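Long-range contacts in uncharacterized protein (Azotobacter vinelandii, PDB 6RK0), which binds heme b and FAD as a flavocytochrome and probably acts as a low-potential terminal oxidase associated with the iron-only nitrogenase: residues 78-86 with 117-125; 99-110 with 174-185. All coordinates share one frame; numbering follows the deposited sequence. Where two conformers were deposited one is given.

Contact 1 (78-86 with 117-125). With FAD (flavin-adenine dinucleotide), chain F.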
# COMPACT_ATOMS: atom_id res chain seq x y z
N ARG A 78 7.34 7.94 17.40
CA ARG A 78 8.02 9.05 16.72
C ARG A 78 7.12 9.75 15.71
O ARG A 78 7.28 10.96 15.50
CB ARG A 78 9.33 8.57 16.07
CG ARG A 78 9.16 7.57 14.95
CD ARG A 78 10.50 7.37 14.27
NE ARG A 78 10.37 6.50 13.14
CZ ARG A 78 11.36 6.32 12.27
NH1 ARG A 78 12.54 6.94 12.43
NH2 ARG A 78 11.18 5.56 11.22
N LEU A 79 6.21 9.02 15.05
CA LEU A 79 5.37 9.67 14.04
C LEU A 79 4.51 10.74 14.69
O LEU A 79 4.31 11.84 14.16
CB LEU A 79 4.49 8.62 13.37
CG LEU A 79 3.51 9.13 12.32
CD1 LEU A 79 4.21 9.78 11.17
CD2 LEU A 79 2.64 7.99 11.83
N PHE A 80 3.95 10.41 15.85
CA PHE A 80 3.01 11.30 16.53
C PHE A 80 3.70 12.54 17.05
O PHE A 80 3.12 13.62 17.06
CB PHE A 80 2.26 10.49 17.60
CG PHE A 80 1.48 9.37 16.97
CD1 PHE A 80 0.30 9.65 16.30
CD2 PHE A 80 2.02 8.08 16.92
CE1 PHE A 80 -0.35 8.65 15.61
CE2 PHE A 80 1.39 7.10 16.22
CZ PHE A 80 0.20 7.36 15.56
N LYS A 81 4.97 12.43 17.43
CA LYS A 81 5.74 13.64 17.74
C LYS A 81 6.05 14.45 16.48
O LYS A 81 5.91 15.68 16.45
CB LYS A 81 7.02 13.24 18.46
CG LYS A 81 7.85 14.44 18.81
CD LYS A 81 9.10 14.08 19.60
CE LYS A 81 9.91 15.34 19.90
NZ LYS A 81 11.14 15.05 20.70
N ALA A 82 6.44 13.80 15.42
CA ALA A 82 6.89 14.51 14.23
C ALA A 82 5.76 15.21 13.49
O ALA A 82 5.98 16.26 12.88
CB ALA A 82 7.64 13.56 13.32
N LEU A 83 4.55 14.69 13.54
CA LEU A 83 3.49 15.26 12.71
C LEU A 83 3.04 16.62 13.21
O LEU A 83 2.43 17.37 12.45
CB LEU A 83 2.34 14.27 12.52
CG LEU A 83 1.57 13.87 13.75
CD1 LEU A 83 0.57 14.92 14.20
CD2 LEU A 83 0.77 12.53 13.50
N GLU A 84 3.36 16.99 14.45
CA GLU A 84 2.84 18.26 14.93
C GLU A 84 3.49 19.47 14.25
O GLU A 84 2.93 20.57 14.28
CB GLU A 84 2.95 18.32 16.46
CG GLU A 84 1.99 17.35 17.14
CD GLU A 84 1.79 17.66 18.60
OE1 GLU A 84 2.74 17.43 19.38
OE2 GLU A 84 0.69 18.14 18.97
N HIS A 85 4.64 19.28 13.64
CA HIS A 85 5.43 20.40 13.15
C HIS A 85 5.75 20.33 11.65
O HIS A 85 6.64 21.05 11.19
CB HIS A 85 6.71 20.52 13.98
CG HIS A 85 6.44 20.63 15.45
ND1 HIS A 85 5.77 21.70 16.00
CD2 HIS A 85 6.72 19.79 16.47
CE1 HIS A 85 5.66 21.52 17.31
NE2 HIS A 85 6.23 20.37 17.62
N GLN A 86 5.02 19.53 10.89
CA GLN A 86 5.25 19.46 9.44
C GLN A 86 3.97 19.03 8.75
O GLN A 86 3.18 18.26 9.29
CB GLN A 86 6.38 18.49 9.09
CG GLN A 86 6.04 17.05 9.40
CD GLN A 86 7.19 16.13 9.06
OE1 GLN A 86 7.33 15.70 7.89
NE2 GLN A 86 8.06 15.87 10.02
N LEU A 117 -3.23 15.90 2.00
CA LEU A 117 -2.09 16.71 2.42
C LEU A 117 -2.49 17.63 3.57
O LEU A 117 -3.64 18.10 3.64
CB LEU A 117 -1.60 17.59 1.28
CG LEU A 117 -1.12 16.85 0.04
CD1 LEU A 117 -0.42 17.78 -0.87
CD2 LEU A 117 -0.31 15.55 0.32
N GLY A 118 -1.52 17.93 4.41
CA GLY A 118 -1.70 19.03 5.35
C GLY A 118 -1.16 18.71 6.72
O GLY A 118 -0.33 17.83 6.92
N ARG A 119 -1.64 19.48 7.69
CA ARG A 119 -1.13 19.42 9.05
C ARG A 119 -2.09 18.58 9.88
O ARG A 119 -3.23 18.98 10.14
CB ARG A 119 -0.99 20.83 9.62
CG ARG A 119 -0.27 20.90 10.95
CD ARG A 119 1.18 20.49 10.87
NE ARG A 119 1.94 21.24 9.89
CZ ARG A 119 2.81 22.21 10.18
NH1 ARG A 119 3.01 22.59 11.45
NH2 ARG A 119 3.48 22.80 9.18
N ALA A 120 -1.61 17.42 10.32
CA ALA A 120 -2.38 16.56 11.19
C ALA A 120 -2.37 17.13 12.61
O ALA A 120 -1.54 17.96 12.97
CB ALA A 120 -1.80 15.15 11.15
N GLU A 121 -3.31 16.64 13.41
CA GLU A 121 -3.52 17.08 14.77
C GLU A 121 -3.65 15.89 15.70
O GLU A 121 -4.31 14.91 15.35
CB GLU A 121 -4.86 17.88 14.87
CG GLU A 121 -4.93 19.06 13.88
CD GLU A 121 -6.29 19.74 13.81
OE1 GLU A 121 -7.18 19.50 14.68
OE2 GLU A 121 -6.48 20.54 12.85
N LEU A 122 -3.03 15.97 16.87
CA LEU A 122 -3.19 14.91 17.86
C LEU A 122 -4.41 15.16 18.73
O LEU A 122 -4.74 16.30 19.05
CB LEU A 122 -2.02 14.84 18.82
CG LEU A 122 -0.70 14.45 18.21
CD1 LEU A 122 0.36 14.41 19.31
CD2 LEU A 122 -0.74 13.13 17.41
N ILE A 123 -5.07 14.09 19.15
CA ILE A 123 -6.15 14.21 20.12
C ILE A 123 -5.53 14.15 21.51
O ILE A 123 -5.05 13.10 21.94
CB ILE A 123 -7.17 13.09 19.93
CG1 ILE A 123 -7.74 13.11 18.52
CG2 ILE A 123 -8.27 13.21 20.98
CD1 ILE A 123 -8.80 12.14 18.29
N SER A 124 -5.57 15.25 22.24
CA SER A 124 -5.04 15.27 23.60
C SER A 124 -6.08 14.95 24.66
O SER A 124 -5.72 14.58 25.78
CB SER A 124 -4.38 16.62 23.90
OG SER A 124 -5.31 17.66 23.74
N ASP A 125 -7.35 15.11 24.33
CA ASP A 125 -8.44 14.85 25.26
C ASP A 125 -8.69 13.34 25.32
O ASP A 125 -9.06 12.71 24.32
CB ASP A 125 -9.65 15.59 24.74
CG ASP A 125 -10.82 15.43 25.62
OD1 ASP A 125 -11.08 14.29 26.09
OD2 ASP A 125 -11.52 16.43 25.82
PA FAD F . 10.39 2.63 14.96
O1A FAD F . 10.62 1.29 15.53
O2A FAD F . 10.66 3.81 15.80
O5B FAD F . 11.17 2.78 13.58
C5B FAD F . 12.59 2.53 13.54
C4B FAD F . 12.93 1.83 12.26
O4B FAD F . 12.24 0.56 12.20
C3B FAD F . 12.48 2.54 10.99
O3B FAD F . 13.34 3.62 10.63
C2B FAD F . 12.45 1.39 9.98
O2B FAD F . 13.75 1.13 9.49
C1B FAD F . 11.98 0.21 10.85
N9A FAD F . 10.54 -0.04 10.72
C8A FAD F . 9.52 0.56 11.41
N7A FAD F . 8.33 0.17 11.02
C5A FAD F . 8.59 -0.75 10.01
C6A FAD F . 7.73 -1.52 9.19
N6A FAD F . 6.39 -1.47 9.23
N1A FAD F . 8.32 -2.31 8.25
C2A FAD F . 9.66 -2.34 8.18
N3A FAD F . 10.55 -1.66 8.90
C4A FAD F . 9.94 -0.88 9.80
N1 FAD F . 1.28 0.85 13.40
C2 FAD F . 0.43 1.55 14.20
O2 FAD F . 0.84 2.21 15.16
N3 FAD F . -0.92 1.55 13.95
C4 FAD F . -1.52 0.88 12.91
O4 FAD F . -2.74 0.99 12.71
C4X FAD F . -0.63 0.08 12.10
N5 FAD F . -1.15 -0.64 11.11
C5X FAD F . -0.26 -1.31 10.27
C6 FAD F . -0.76 -2.03 9.18
C7 FAD F . 0.09 -2.70 8.30
C7M FAD F . -0.49 -3.49 7.15
C8 FAD F . 1.47 -2.68 8.54
C8M FAD F . 2.44 -3.36 7.61
C9 FAD F . 1.98 -2.00 9.64
C9A FAD F . 1.13 -1.32 10.52
N10 FAD F . 1.60 -0.63 11.65
C10 FAD F . 0.76 0.14 12.41
C1' FAD F . 3.03 -0.59 12.00
C2' FAD F . 3.74 0.65 11.45
O2' FAD F . 4.03 0.46 10.07
C3' FAD F . 5.04 0.92 12.20
O3' FAD F . 5.88 -0.23 12.11
C4' FAD F . 4.84 1.27 13.68
O4' FAD F . 3.83 2.28 13.80
C5' FAD F . 6.12 1.72 14.33
O5' FAD F . 6.63 2.86 13.59
P FAD F . 7.76 3.76 14.21
O1P FAD F . 7.35 4.32 15.54
O2P FAD F . 8.19 4.72 13.13
O3P FAD F . 8.91 2.67 14.42
O HOH W 1 1.09 16.72 10.17
O HOH W 2 -1.57 18.37 17.45
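Leu122 wedges its two methyls between Phe80, Leu83 and Glu84. Leu122 CD2 lies at the edge of the Phe80 ring, in its plane, 3.8 Å from Phe80 CD1, and also meets Leu83 CD1; Leu122 CD1 packs 3.6 Å from Glu84 CD. Leu83 holds CG between its backbone N and carbonyl carbon (chi1 64°), which brings Leu83 CD1 to 3.9 Å from Ala120 CB. Arg119 bends at chi2 and chi3 and lays one guanidinium face over the His85-Gln86 peptide, with a weak bond from NH1 to Glu84 O; its stronger partner is Asp87, by salt bridge. Water 1 bridges the two backbones, donating to Leu83 O and Gln86 O and accepting from Ala120 N.

Arg78, at the start of the helix, takes no part in this packing and serves FAD instead: its extended chain sends Arg78 NE to FAD O2P at 2.8 Å (161°), in the guanidinium plane, and a weaker bond runs from NH2 to FAD O3B. A leucine here would probably cost FAD O2P this charged N-H donor.

Helix 78-82 thus packs beside strand 121-122 in what is probably a pyridoxamine 5'-phosphate oxidase-like split barrel, Phe80 and Leu83 also touching strand 159-165.

Contact 2 (99-110 with 174-185). With HEM (protoporphyrin IX containing Fe), chain H.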
# COMPACT_ATOMS: atom_id res chain seq x y z
N VAL A 99 -3.23 -4.11 -16.54
CA VAL A 99 -3.71 -3.73 -17.87
C VAL A 99 -2.63 -4.13 -18.89
O VAL A 99 -1.51 -3.60 -18.88
CB VAL A 99 -4.04 -2.23 -17.93
CG1 VAL A 99 -4.47 -1.84 -19.34
CG2 VAL A 99 -5.12 -1.86 -16.92
N ILE A 100 -2.98 -5.11 -19.73
CA ILE A 100 -2.10 -5.71 -20.72
C ILE A 100 -2.42 -5.09 -22.07
O ILE A 100 -3.52 -5.27 -22.62
CB ILE A 100 -2.33 -7.22 -20.77
CG1 ILE A 100 -2.00 -7.86 -19.41
CG2 ILE A 100 -1.51 -7.87 -21.87
CD1 ILE A 100 -2.49 -9.26 -19.21
N ALA A 101 -1.48 -4.31 -22.60
CA ALA A 101 -1.65 -3.60 -23.86
C ALA A 101 -0.86 -4.29 -24.97
O ALA A 101 -0.07 -5.21 -24.74
CB ALA A 101 -1.20 -2.16 -23.70
N ARG A 102 -1.05 -3.81 -26.21
CA ARG A 102 -0.32 -4.30 -27.37
C ARG A 102 1.12 -3.83 -27.40
O ARG A 102 1.95 -4.48 -28.04
CB ARG A 102 -1.05 -3.85 -28.64
CG ARG A 102 -2.42 -4.44 -28.78
CD ARG A 102 -3.34 -3.61 -29.67
NE ARG A 102 -4.67 -4.18 -29.74
CZ ARG A 102 -5.58 -4.11 -28.76
NH1 ARG A 102 -5.38 -3.32 -27.70
NH2 ARG A 102 -6.72 -4.76 -28.88
N SER A 103 1.43 -2.70 -26.77
CA SER A 103 2.79 -2.22 -26.61
C SER A 103 3.14 -2.19 -25.13
O SER A 103 2.28 -1.88 -24.28
CB SER A 103 3.01 -0.84 -27.24
OG SER A 103 2.41 0.18 -26.45
N ALA A 104 4.41 -2.44 -24.83
CA ALA A 104 4.87 -2.39 -23.45
C ALA A 104 4.63 -1.01 -22.83
O ALA A 104 4.23 -0.90 -21.66
CB ALA A 104 6.35 -2.75 -23.41
N TYR A 105 4.86 0.05 -23.61
CA TYR A 105 4.74 1.41 -23.15
C TYR A 105 3.34 1.69 -22.61
O TYR A 105 3.20 2.55 -21.74
CB TYR A 105 5.03 2.32 -24.34
CG TYR A 105 5.07 3.79 -24.08
CD1 TYR A 105 6.18 4.39 -23.49
CD2 TYR A 105 4.04 4.62 -24.49
CE1 TYR A 105 6.29 5.75 -23.32
CE2 TYR A 105 4.12 6.00 -24.31
CZ TYR A 105 5.26 6.55 -23.73
OH TYR A 105 5.39 7.94 -23.54
N ASN A 106 2.30 1.04 -23.16
CA ASN A 106 0.94 1.28 -22.71
C ASN A 106 0.40 0.20 -21.75
O ASN A 106 -0.79 0.22 -21.43
CB ASN A 106 0.03 1.50 -23.91
CG ASN A 106 0.16 2.89 -24.43
OD1 ASN A 106 0.08 3.85 -23.66
ND2 ASN A 106 0.33 3.04 -25.73
N PHE A 107 1.25 -0.67 -21.22
CA PHE A 107 0.82 -1.46 -20.06
C PHE A 107 0.46 -0.50 -18.93
O PHE A 107 0.93 0.64 -18.85
CB PHE A 107 1.93 -2.42 -19.58
CG PHE A 107 1.90 -3.77 -20.24
CD1 PHE A 107 1.91 -3.90 -21.63
CD2 PHE A 107 1.86 -4.93 -19.47
CE1 PHE A 107 1.90 -5.16 -22.23
CE2 PHE A 107 1.84 -6.19 -20.08
CZ PHE A 107 1.86 -6.27 -21.46
N ASN A 108 -0.40 -0.96 -18.02
CA ASN A 108 -0.85 -0.05 -17.00
C ASN A 108 -1.48 -0.85 -15.88
O ASN A 108 -1.35 -2.09 -15.83
CB ASN A 108 -1.78 1.02 -17.62
CG ASN A 108 -1.59 2.37 -16.99
OD1 ASN A 108 -1.97 2.59 -15.85
ND2 ASN A 108 -0.97 3.27 -17.71
N CYS A 109 -2.16 -0.17 -14.98
CA CYS A 109 -2.95 -0.87 -13.99
C CYS A 109 -4.22 -0.07 -13.74
O CYS A 109 -4.24 1.15 -13.87
CB CYS A 109 -2.21 -1.14 -12.68
SG CYS A 109 -2.00 0.32 -11.62
N ASN A 110 -5.28 -0.79 -13.40
CA ASN A 110 -6.49 -0.15 -12.90
C ASN A 110 -6.30 0.02 -11.40
O ASN A 110 -5.70 -0.82 -10.72
CB ASN A 110 -7.72 -0.96 -13.25
CG ASN A 110 -8.07 -0.80 -14.73
OD1 ASN A 110 -7.79 0.28 -15.31
ND2 ASN A 110 -8.66 -1.81 -15.33
N ARG A 174 -8.21 4.81 -12.44
CA ARG A 174 -8.25 4.19 -13.76
C ARG A 174 -9.12 2.95 -13.69
O ARG A 174 -8.95 2.13 -12.77
CB ARG A 174 -6.88 3.82 -14.31
CG ARG A 174 -6.93 3.51 -15.81
CD ARG A 174 -5.74 2.67 -16.25
NE ARG A 174 -5.63 2.59 -17.71
CZ ARG A 174 -6.38 1.81 -18.50
NH1 ARG A 174 -7.22 0.91 -18.01
NH2 ARG A 174 -6.22 1.93 -19.83
N THR A 175 -10.00 2.81 -14.67
CA THR A 175 -10.83 1.63 -14.86
C THR A 175 -10.79 1.22 -16.34
O THR A 175 -10.40 2.01 -17.19
CB THR A 175 -12.30 1.87 -14.47
OG1 THR A 175 -12.86 2.90 -15.30
CG2 THR A 175 -12.46 2.29 -13.00
N GLY A 176 -11.27 0.02 -16.62
CA GLY A 176 -11.57 -0.39 -17.98
C GLY A 176 -10.40 -0.96 -18.76
O GLY A 176 -9.33 -1.27 -18.21
N PRO A 177 -10.61 -1.12 -20.07
CA PRO A 177 -9.66 -1.86 -20.90
C PRO A 177 -8.38 -1.08 -21.16
O PRO A 177 -8.26 0.13 -20.87
CB PRO A 177 -10.44 -2.11 -22.23
CG PRO A 177 -11.84 -1.86 -21.91
CD PRO A 177 -11.89 -0.87 -20.78
N PRO A 178 -7.40 -1.73 -21.79
CA PRO A 178 -6.19 -1.04 -22.26
C PRO A 178 -6.54 0.05 -23.26
O PRO A 178 -7.56 -0.01 -23.96
CB PRO A 178 -5.35 -2.15 -22.92
CG PRO A 178 -6.19 -3.28 -22.99
CD PRO A 178 -7.36 -3.16 -22.13
N LEU A 179 -5.64 1.03 -23.33
CA LEU A 179 -5.72 2.12 -24.32
C LEU A 179 -4.40 2.19 -25.08
O LEU A 179 -3.43 2.78 -24.63
CB LEU A 179 -6.04 3.44 -23.64
CG LEU A 179 -7.48 3.53 -23.06
CD1 LEU A 179 -7.60 4.66 -22.08
CD2 LEU A 179 -8.49 3.70 -24.18
N ASP A 180 -4.36 1.54 -26.23
CA ASP A 180 -3.18 1.52 -27.07
C ASP A 180 -3.16 2.72 -28.01
O ASP A 180 -4.17 3.38 -28.27
CB ASP A 180 -3.13 0.23 -27.88
CG ASP A 180 -2.47 -0.90 -27.10
OD1 ASP A 180 -1.25 -0.76 -26.79
OD2 ASP A 180 -3.14 -1.92 -26.79
N ASP A 181 -1.97 3.01 -28.52
CA ASP A 181 -1.87 3.95 -29.65
C ASP A 181 -2.77 3.43 -30.76
O ASP A 181 -2.79 2.23 -31.05
CB ASP A 181 -0.43 3.96 -30.18
CG ASP A 181 0.58 4.47 -29.21
OD1 ASP A 181 0.25 5.04 -28.15
OD2 ASP A 181 1.79 4.29 -29.53
N GLU A 182 -3.48 4.34 -31.42
CA GLU A 182 -4.45 3.91 -32.43
C GLU A 182 -3.79 3.12 -33.55
O GLU A 182 -4.41 2.21 -34.13
CB GLU A 182 -5.21 5.10 -32.98
CG GLU A 182 -6.32 5.55 -32.05
CD GLU A 182 -7.36 4.46 -31.71
OE1 GLU A 182 -7.66 3.60 -32.55
OE2 GLU A 182 -7.89 4.49 -30.58
N GLU A 183 -2.54 3.46 -33.88
CA GLU A 183 -1.90 2.72 -34.96
C GLU A 183 -1.51 1.30 -34.58
O GLU A 183 -1.08 0.58 -35.47
CB GLU A 183 -0.68 3.48 -35.46
CG GLU A 183 0.34 3.70 -34.39
CD GLU A 183 0.22 5.07 -33.68
OE1 GLU A 183 -0.91 5.55 -33.37
OE2 GLU A 183 1.30 5.66 -33.42
N ASP A 184 -1.65 0.88 -33.33
CA ASP A 184 -1.25 -0.46 -32.92
C ASP A 184 -2.37 -1.49 -32.95
O ASP A 184 -2.12 -2.67 -32.67
CB ASP A 184 -0.64 -0.40 -31.52
CG ASP A 184 0.72 0.31 -31.47
OD1 ASP A 184 1.40 0.36 -32.51
OD2 ASP A 184 1.09 0.78 -30.39
N TYR A 185 -3.59 -1.09 -33.32
CA TYR A 185 -4.72 -2.01 -33.23
C TYR A 185 -4.73 -3.10 -34.29
O TYR A 185 -5.54 -4.02 -34.15
CB TYR A 185 -6.04 -1.24 -33.15
CG TYR A 185 -6.29 -0.75 -31.75
CD1 TYR A 185 -6.94 -1.55 -30.81
CD2 TYR A 185 -5.80 0.47 -31.33
CE1 TYR A 185 -7.11 -1.14 -29.50
CE2 TYR A 185 -5.95 0.91 -30.03
CZ TYR A 185 -6.62 0.10 -29.10
OH TYR A 185 -6.74 0.54 -27.81
CHA HEM H . 3.61 5.43 -16.46
CHB HEM H . 2.29 0.99 -15.25
CHC HEM H . 5.50 -0.80 -18.32
CHD HEM H . 6.59 3.64 -19.79
C1A HEM H . 2.96 4.36 -15.87
C2A HEM H . 1.91 4.51 -14.89
C3A HEM H . 1.53 3.27 -14.54
C4A HEM H . 2.36 2.35 -15.32
CMA HEM H . 0.46 2.79 -13.57
CAA HEM H . 1.32 5.82 -14.39
CBA HEM H . 0.27 6.41 -15.35
CGA HEM H . -0.52 7.44 -14.59
O1A HEM H . -1.72 7.19 -14.28
O2A HEM H . 0.03 8.51 -14.24
C1B HEM H . 3.04 0.09 -15.99
C2B HEM H . 2.98 -1.35 -15.88
C3B HEM H . 3.88 -1.83 -16.72
C4B HEM H . 4.49 -0.70 -17.40
CMB HEM H . 2.09 -2.13 -14.93
CAB HEM H . 4.29 -3.27 -17.05
CBB HEM H . 3.66 -4.37 -16.69
C1C HEM H . 6.11 0.25 -18.98
C2C HEM H . 7.12 0.14 -19.99
C3C HEM H . 7.40 1.35 -20.44
C4C HEM H . 6.55 2.27 -19.70
CMC HEM H . 7.79 -1.17 -20.38
CAC HEM H . 8.35 1.80 -21.52
CBC HEM H . 8.54 1.05 -22.61
C1D HEM H . 5.93 4.53 -18.96
C2D HEM H . 6.01 5.97 -19.02
C3D HEM H . 5.17 6.45 -18.10
C4D HEM H . 4.55 5.32 -17.46
CMD HEM H . 6.93 6.76 -19.97
CAD HEM H . 4.85 7.92 -17.83
CBD HEM H . 3.59 8.31 -18.64
CGD HEM H . 3.42 9.81 -18.64
O1D HEM H . 2.94 10.35 -17.60
O2D HEM H . 3.70 10.48 -19.65
NA HEM H . 3.22 3.04 -16.14
NB HEM H . 3.96 0.47 -16.94
NC HEM H . 5.77 1.58 -18.80
ND HEM H . 5.01 4.15 -18.00
FE HEM H . 4.51 2.31 -17.44
O HOH W 3 -4.57 -5.68 -32.16
O HOH W 4 0.17 1.08 -27.91
O HOH W 5 3.03 2.36 -18.91
O HOH W 6 -3.47 0.97 -21.47
O HOH W 7 -2.64 4.36 -22.56
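Arg174 and Asn110 lock the start of the loop that leaves strand 169-174. Arg174 runs extended from CG to NE, and Arg174 NH1 meets Asn110 OD1 at 2.8 Å (166°), within the guanidinium plane. The Asn110 amide returns the grip through Asn110 ND2, which bonds to Gly176 O at 3.0 Å in the carbonyl plane, on a lone pair. NH1 and NH2 of Arg174 both close on Pro177 O, while Val99 CG1 covers one guanidinium face. Val99 CG1 also presses against Pro178 CA at 3.5 Å, tighter than usual carbon contact.

A second tight cluster surrounds Asp180. Asp180 OD2 accepts from Arg102 N on the syn side (2.9 Å) and from Arg102 NH1 on the anti side (2.8 Å), the latter a salt bridge with the two planes 87° apart. CG of Arg102 lies anti to its carbonyl carbon (chi1 -64°), and the extended chain beyond carries the guanidinium to Tyr185, whose CE1 sits over one face. Arg102 NH1 has another salt bridge, to Asp206 of the second subunit. Water 4 joins Ser103, Asn106, Asp180, Asp181 and Asp184 within this cluster.

The looser, outer edge runs along Thr175 and Leu179, exposed and little covered by the hairpin; waters 6 and 7 bridge Leu179 to the partly exposed Asn106.

The hairpin also lines the heme pocket beside the FAD that Cys109 touches: Phe107 CD2 lies 3.4 Å from heme CBB, and water 5, held by Tyr105 O and Phe107 O, is an iron ligand. Strands 88-100 and 108-118 form the antiparallel hairpin whose turn carries these residues; segment 174-185 leaves the end of strand 169-174 and packs along it on the way to strand 192-200, where Val193 touches Asn110 and Pro178.

From the N terminus the chain passes helix 78-82, runs along strand 88-100, turns, and returns along strand 108-118 to 117-125, where contact 1 closes a loop of 30 intervening residues, 22 of them strand. The turn at 99-110 lies within that loop, but its partner 174-185 comes later, after helix 126-140 and strands 159-165 and 169-174, so contact 2 crosses contact 1 in chain order. Strand 108-118 serves both, linking contacts whose centres are about 41 Å apart, on opposite sides of the chain's centre. Contact 1 joins the helix to the sheet near one FAD; contact 2 ties the hairpin turn beside a heme to the loop that leaves strand 169-174. Both touch the second subunit.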